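Local coordinates for metallo-beta-lactamase superfamily protein (Thermus thermophilus, PDB 2ZWR) that binds a pair of zinc ions in a metallo-beta-lactamase fold and is probably a hydrolase, at residues A[9-14]-A[55-60]; A[51-56]-A[127-132]. All coordinates share one frame; numbering follows the deposited sequence.

Interaction 1: A[9-14]-A[55-60]. With ZN (zinc ion), chain C; ZN (zinc ion), chain D.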
loop_
_atom_site.group_PDB
_atom_site.type_symbol
_atom_site.label_atom_id
_atom_site.label_comp_id
_atom_site.label_asym_id
_atom_site.label_seq_id
_atom_site.Cartn_x
_atom_site.Cartn_y
_atom_site.Cartn_z
ATOM N N GLY A 9 -8.788 9.129 -5.487
ATOM C CA GLY A 9 -10.070 8.433 -5.607
ATOM C C GLY A 9 -11.098 8.814 -4.562
ATOM O O GLY A 9 -10.756 9.477 -3.588
ATOM N N PRO A 10 -12.364 8.375 -4.749
ATOM C CA PRO A 10 -13.459 8.645 -3.805
ATOM C C PRO A 10 -13.198 8.084 -2.403
ATOM O O PRO A 10 -13.739 8.602 -1.424
ATOM C CB PRO A 10 -14.661 7.933 -4.440
ATOM C CG PRO A 10 -14.042 6.872 -5.378
ATOM C CD PRO A 10 -12.819 7.574 -5.904
ATOM N N LEU A 11 -12.378 7.042 -2.301
ATOM C CA LEU A 11 -12.098 6.440 -1.002
ATOM C C LEU A 11 -10.861 7.080 -0.364
ATOM O O LEU A 11 -10.391 6.633 0.678
ATOM C CB LEU A 11 -11.968 4.908 -1.104
ATOM C CG LEU A 11 -13.238 4.022 -1.095
ATOM C CD1 LEU A 11 -14.186 4.383 0.061
ATOM C CD2 LEU A 11 -14.002 4.059 -2.409
ATOM N N GLN A 12 -10.353 8.134 -1.001
ATOM C CA GLN A 12 -9.274 8.947 -0.452
ATOM C C GLN A 12 -8.090 8.092 0.034
ATOM O O GLN A 12 -7.724 8.096 1.218
ATOM C CB GLN A 12 -9.823 9.868 0.642
ATOM C CG GLN A 12 -10.717 10.973 0.072
ATOM C CD GLN A 12 -11.323 11.863 1.135
ATOM O OE1 GLN A 12 -11.666 11.410 2.236
ATOM N NE2 GLN A 12 -11.479 13.139 0.807
ATOM N N GLU A 13 -7.523 7.347 -0.908
ATOM C CA GLU A 13 -6.450 6.415 -0.634
ATOM C C GLU A 13 -5.122 7.117 -0.894
ATOM O O GLU A 13 -5.045 7.961 -1.793
ATOM C CB GLU A 13 -6.623 5.175 -1.525
ATOM C CG GLU A 13 -5.491 4.140 -1.473
ATOM C CD GLU A 13 -4.448 4.332 -2.574
ATOM O OE1 GLU A 13 -4.634 5.195 -3.454
ATOM O OE2 GLU A 13 -3.424 3.622 -2.550
ATOM N N ASN A 14 -4.089 6.781 -0.115
ATOM C CA ASN A 14 -2.753 7.371 -0.298
ATOM C C ASN A 14 -1.783 6.498 -1.119
ATOM O O ASN A 14 -1.413 5.381 -0.698
ATOM C CB ASN A 14 -2.081 7.702 1.054
ATOM C CG ASN A 14 -2.953 8.563 1.979
ATOM O OD1 ASN A 14 -2.932 8.374 3.200
ATOM N ND2 ASN A 14 -3.697 9.513 1.413
ATOM N N ALA A 55 -4.516 -5.591 -2.294
ATOM C CA ALA A 55 -5.262 -5.485 -3.560
ATOM C C ALA A 55 -6.753 -5.173 -3.432
ATOM O O ALA A 55 -7.525 -5.518 -4.323
ATOM C CB ALA A 55 -5.066 -6.733 -4.408
ATOM N N HIS A 56 -7.171 -4.513 -2.353
ATOM C CA HIS A 56 -8.470 -3.850 -2.390
ATOM C C HIS A 56 -8.490 -2.848 -3.551
ATOM O O HIS A 56 -7.464 -2.215 -3.869
ATOM C CB HIS A 56 -8.790 -3.153 -1.083
ATOM C CG HIS A 56 -9.115 -4.093 0.023
ATOM N ND1 HIS A 56 -8.888 -3.784 1.348
ATOM C CD2 HIS A 56 -9.627 -5.347 0.006
ATOM C CE1 HIS A 56 -9.263 -4.805 2.101
ATOM N NE2 HIS A 56 -9.711 -5.763 1.312
ATOM N N PHE A 57 -9.656 -2.723 -4.177
ATOM C CA PHE A 57 -9.811 -1.914 -5.385
ATOM C C PHE A 57 -9.353 -0.458 -5.260
ATOM O O PHE A 57 -8.916 0.136 -6.256
ATOM C CB PHE A 57 -11.243 -2.007 -5.941
ATOM C CG PHE A 57 -12.295 -1.253 -5.135
ATOM C CD1 PHE A 57 -13.157 -1.942 -4.285
ATOM C CD2 PHE A 57 -12.465 0.128 -5.279
ATOM C CE1 PHE A 57 -14.152 -1.271 -3.552
ATOM C CE2 PHE A 57 -13.459 0.816 -4.550
ATOM C CZ PHE A 57 -14.302 0.112 -3.687
ATOM N N ASP A 58 -9.448 0.119 -4.059
ATOM C CA ASP A 58 -9.012 1.507 -3.850
ATOM C C ASP A 58 -7.491 1.668 -3.867
ATOM O O ASP A 58 -6.981 2.791 -3.836
ATOM C CB ASP A 58 -9.638 2.118 -2.576
ATOM C CG ASP A 58 -9.327 1.316 -1.314
ATOM O OD1 ASP A 58 -9.496 0.081 -1.312
ATOM O OD2 ASP A 58 -8.912 1.928 -0.314
ATOM N N HIS A 59 -6.768 0.552 -3.942
ATOM C CA HIS A 59 -5.306 0.580 -3.984
ATOM C C HIS A 59 -4.736 0.212 -5.355
ATOM O O HIS A 59 -3.531 0.351 -5.584
ATOM C CB HIS A 59 -4.723 -0.303 -2.861
ATOM C CG HIS A 59 -4.993 0.238 -1.488
ATOM N ND1 HIS A 59 -4.033 0.879 -0.733
ATOM C CD2 HIS A 59 -6.134 0.288 -0.763
ATOM C CE1 HIS A 59 -4.567 1.287 0.403
ATOM N NE2 HIS A 59 -5.844 0.950 0.406
ATOM N N VAL A 60 -5.598 -0.239 -6.270
ATOM C CA VAL A 60 -5.138 -0.807 -7.561
ATOM C C VAL A 60 -5.831 -0.229 -8.811
ATOM O O VAL A 60 -5.560 -0.664 -9.938
ATOM C CB VAL A 60 -5.246 -2.374 -7.579
ATOM C CG1 VAL A 60 -4.422 -3.007 -6.437
ATOM C CG2 VAL A 60 -6.716 -2.825 -7.513
HETATM ZN ZN ZN C . -7.649 1.182 1.481
HETATM ZN ZN ZN D . -7.873 -2.046 2.130
HETATM O O HOH W 1 -8.742 -0.369 1.273
#
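Glu-13 reaches from strand 13-20 over the imidazole of His-59, in the HxHxDH motif of the metallo-beta-lactamase fold. Its CB lies against Asp-58 O. CG, anti to the backbone N (chi1 174°), sits 3.6 Å from the centroid of the His-59 ring, a CH-pi contact over the face. CD is beside the same carbonyl, OE1 faces Asp-58 O at 3.4 Å, two acceptors that cannot bond, and the bend at chi2 carries OE2 to within 3.3 Å of His-59 ND1. The angle there is too poor for a hydrogen bond; ND1 is instead bonded to Asp-28, which holds the imidazole in its orientation and probably makes NE2 a stronger zinc donor. Glutamate suits the place because its apolar CG can cover the ring face while the carboxylate plane stands 76° from that ring.

Leu-11 brings CD2 to 3.9 Å from Phe-57 CE2, and its CB packs on Asp-58 CB. The chain C zinc is bound by His-59 NE2 at 2.1 Å and Asp-58 OD2 at 2.3 Å, with Asp-144 and His-184; His-56 ND1 binds the chain D zinc at 2.2 Å. A water bridging the two zinc ions donates to Asp-58 OD1 at 2.7 Å.

Interaction 2: A[51-56]-A[127-132]. With ZN (zinc ion), chain D.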
loop_
_atom_site.group_PDB
_atom_site.type_symbol
_atom_site.label_atom_id
_atom_site.label_comp_id
_atom_site.label_asym_id
_atom_site.label_seq_id
_atom_site.Cartn_x
_atom_site.Cartn_y
_atom_site.Cartn_z
ATOM N N LEU A 51 4.527 -1.305 -6.324
ATOM C CA LEU A 51 4.530 -2.162 -5.129
ATOM C C LEU A 51 3.165 -2.025 -4.451
ATOM O O LEU A 51 2.699 -0.909 -4.218
ATOM C CB LEU A 51 5.654 -1.747 -4.162
ATOM C CG LEU A 51 7.060 -2.382 -4.286
ATOM C CD1 LEU A 51 7.609 -2.423 -5.712
ATOM C CD2 LEU A 51 8.067 -1.708 -3.344
ATOM N N LEU A 52 2.528 -3.159 -4.157
ATOM C CA LEU A 52 1.190 -3.152 -3.545
ATOM C C LEU A 52 1.166 -3.716 -2.125
ATOM O O LEU A 52 1.521 -4.876 -1.911
ATOM C CB LEU A 52 0.168 -3.886 -4.434
ATOM C CG LEU A 52 -0.013 -3.400 -5.882
ATOM C CD1 LEU A 52 -0.954 -4.345 -6.635
ATOM C CD2 LEU A 52 -0.517 -1.949 -5.955
ATOM N N THR A 53 0.740 -2.881 -1.169
ATOM C CA THR A 53 0.529 -3.319 0.215
ATOM C C THR A 53 -0.563 -4.360 0.238
ATOM O O THR A 53 -0.461 -5.351 0.956
ATOM C CB THR A 53 0.144 -2.162 1.189
ATOM O OG1 THR A 53 -1.135 -1.615 0.817
ATOM C CG2 THR A 53 1.231 -1.070 1.239
ATOM N N HIS A 54 -1.608 -4.135 -0.561
ATOM C CA HIS A 54 -2.676 -5.124 -0.753
ATOM C C HIS A 54 -3.508 -4.773 -1.990
ATOM O O HIS A 54 -3.229 -3.769 -2.655
ATOM C CB HIS A 54 -3.528 -5.271 0.519
ATOM C CG HIS A 54 -4.345 -4.057 0.866
ATOM N ND1 HIS A 54 -3.784 -2.836 1.164
ATOM C CD2 HIS A 54 -5.681 -3.897 1.004
ATOM C CE1 HIS A 54 -4.740 -1.971 1.448
ATOM N NE2 HIS A 54 -5.901 -2.589 1.358
ATOM N N ALA A 55 -4.516 -5.591 -2.294
ATOM C CA ALA A 55 -5.262 -5.485 -3.560
ATOM C C ALA A 55 -6.753 -5.173 -3.432
ATOM O O ALA A 55 -7.525 -5.518 -4.323
ATOM C CB ALA A 55 -5.066 -6.733 -4.408
ATOM N N HIS A 56 -7.171 -4.513 -2.353
ATOM C CA HIS A 56 -8.470 -3.850 -2.390
ATOM C C HIS A 56 -8.490 -2.848 -3.551
ATOM O O HIS A 56 -7.464 -2.215 -3.869
ATOM C CB HIS A 56 -8.790 -3.153 -1.083
ATOM C CG HIS A 56 -9.115 -4.093 0.023
ATOM N ND1 HIS A 56 -8.888 -3.784 1.348
ATOM C CD2 HIS A 56 -9.627 -5.347 0.006
ATOM C CE1 HIS A 56 -9.263 -4.805 2.101
ATOM N NE2 HIS A 56 -9.711 -5.763 1.312
ATOM N N PRO A 127 -5.750 -10.994 3.166
ATOM C CA PRO A 127 -4.857 -12.161 3.373
ATOM C C PRO A 127 -3.405 -11.961 2.929
ATOM O O PRO A 127 -2.492 -12.567 3.517
ATOM C CB PRO A 127 -5.507 -13.281 2.537
ATOM C CG PRO A 127 -6.812 -12.761 2.061
ATOM C CD PRO A 127 -6.857 -11.280 2.234
ATOM N N GLY A 128 -3.203 -11.130 1.906
ATOM C CA GLY A 128 -1.873 -10.852 1.350
ATOM C C GLY A 128 -1.384 -9.441 1.670
ATOM O O GLY A 128 -0.559 -8.867 0.939
ATOM N N HIS A 129 -1.884 -8.879 2.768
ATOM C CA HIS A 129 -1.529 -7.513 3.148
ATOM C C HIS A 129 -0.093 -7.493 3.670
ATOM O O HIS A 129 0.245 -8.240 4.597
ATOM C CB HIS A 129 -2.496 -6.961 4.208
ATOM C CG HIS A 129 -2.432 -5.472 4.366
ATOM N ND1 HIS A 129 -1.313 -4.818 4.835
ATOM C CD2 HIS A 129 -3.347 -4.509 4.113
ATOM C CE1 HIS A 129 -1.537 -3.518 4.857
ATOM N NE2 HIS A 129 -2.764 -3.303 4.427
ATOM N N VAL A 130 0.741 -6.640 3.073
ATOM C CA VAL A 130 2.135 -6.486 3.506
ATOM C C VAL A 130 2.431 -5.060 3.959
ATOM O O VAL A 130 1.615 -4.155 3.751
ATOM C CB VAL A 130 3.174 -6.912 2.414
ATOM C CG1 VAL A 130 2.982 -8.373 2.004
ATOM C CG2 VAL A 130 3.145 -5.972 1.195
ATOM N N ALA A 131 3.587 -4.874 4.604
ATOM C CA ALA A 131 4.163 -3.543 4.802
ATOM C C ALA A 131 5.561 -3.518 4.216
ATOM O O ALA A 131 6.263 -4.535 4.235
ATOM C CB ALA A 131 4.213 -3.172 6.287
ATOM N N PHE A 132 5.950 -2.357 3.693
ATOM C CA PHE A 132 7.284 -2.135 3.165
ATOM C C PHE A 132 8.064 -1.330 4.171
ATOM O O PHE A 132 7.787 -0.145 4.369
ATOM C CB PHE A 132 7.230 -1.431 1.797
ATOM C CG PHE A 132 6.426 -2.181 0.786
ATOM C CD1 PHE A 132 6.974 -3.277 0.129
ATOM C CD2 PHE A 132 5.107 -1.813 0.511
ATOM C CE1 PHE A 132 6.230 -3.996 -0.795
ATOM C CE2 PHE A 132 4.352 -2.512 -0.415
ATOM C CZ PHE A 132 4.911 -3.617 -1.067
HETATM ZN ZN ZN D . -7.873 -2.046 2.130
HETATM O O HOH W 2 0.675 -7.469 -1.189
HETATM O O HOH W 1 -8.742 -0.369 1.273
#
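Val-130 N donates a hydrogen bond to Thr-53 O, 2.8 Å away, where the two chain directions lie 137° apart. The same oxygen receives a CA-H...O contact from His-129, and a water lies 2.8 Å from both Leu-52 O and Gly-128 O and can bridge them.

CG of His-129 is anti to its backbone N (chi1 -164°), which swings the ring alongside that of His-54 in an offset stack, centroids 4.4 Å apart and planes at 26°. CD2 of His-129 does the touching, 3.4 Å from His-54 ND1 over one face of that ring. This is the seam between the two sheets of the alphabeta/betaalpha fold, beside the metal site: His-54 NE2 binds the chain D zinc at 2.2 Å, with His-56, His-125 and Asp-144 as the other protein ligands. Histidine suits position 54 because ND1 can donate in the ring plane to Thr-53 OG1 at 2.9 Å, fixing the ring's rotation; that hydroxyl is bonded to Asp-28. His-129 NE2 is held by the backbone N of Asp-144.

Phe-132 supplies a broad apolar surface. Leu-51 CD2 lies over one face of its ring, Leu-51 CB packs 3.7 Å from Phe-132 CZ, and Thr-53 CG2 touches CE2.

Overall arrangement
Interactions 1 and 2 have centres 12 Å apart and share Ala-55 and His-56, where the ranges 51-56 and 55-60 overlap. Along the chain, 9-14 comes first, then 51-56 and 55-60 in the loop between strand 50-51 and helix 63-70; the segment 127-132 follows. That loop leaves the sheet containing strands 13-20 and 50-51; interaction 1 joins it to the start of strand 13-20, and interaction 2 to strand 130-134 of the other sheet. The contacts touch directly where His-59 NE2 packs 3.3 Å from His-54 CE1. Together they place ligands of both zinc ions on one short loop between the sheets, with Asp-144 bridging the metals.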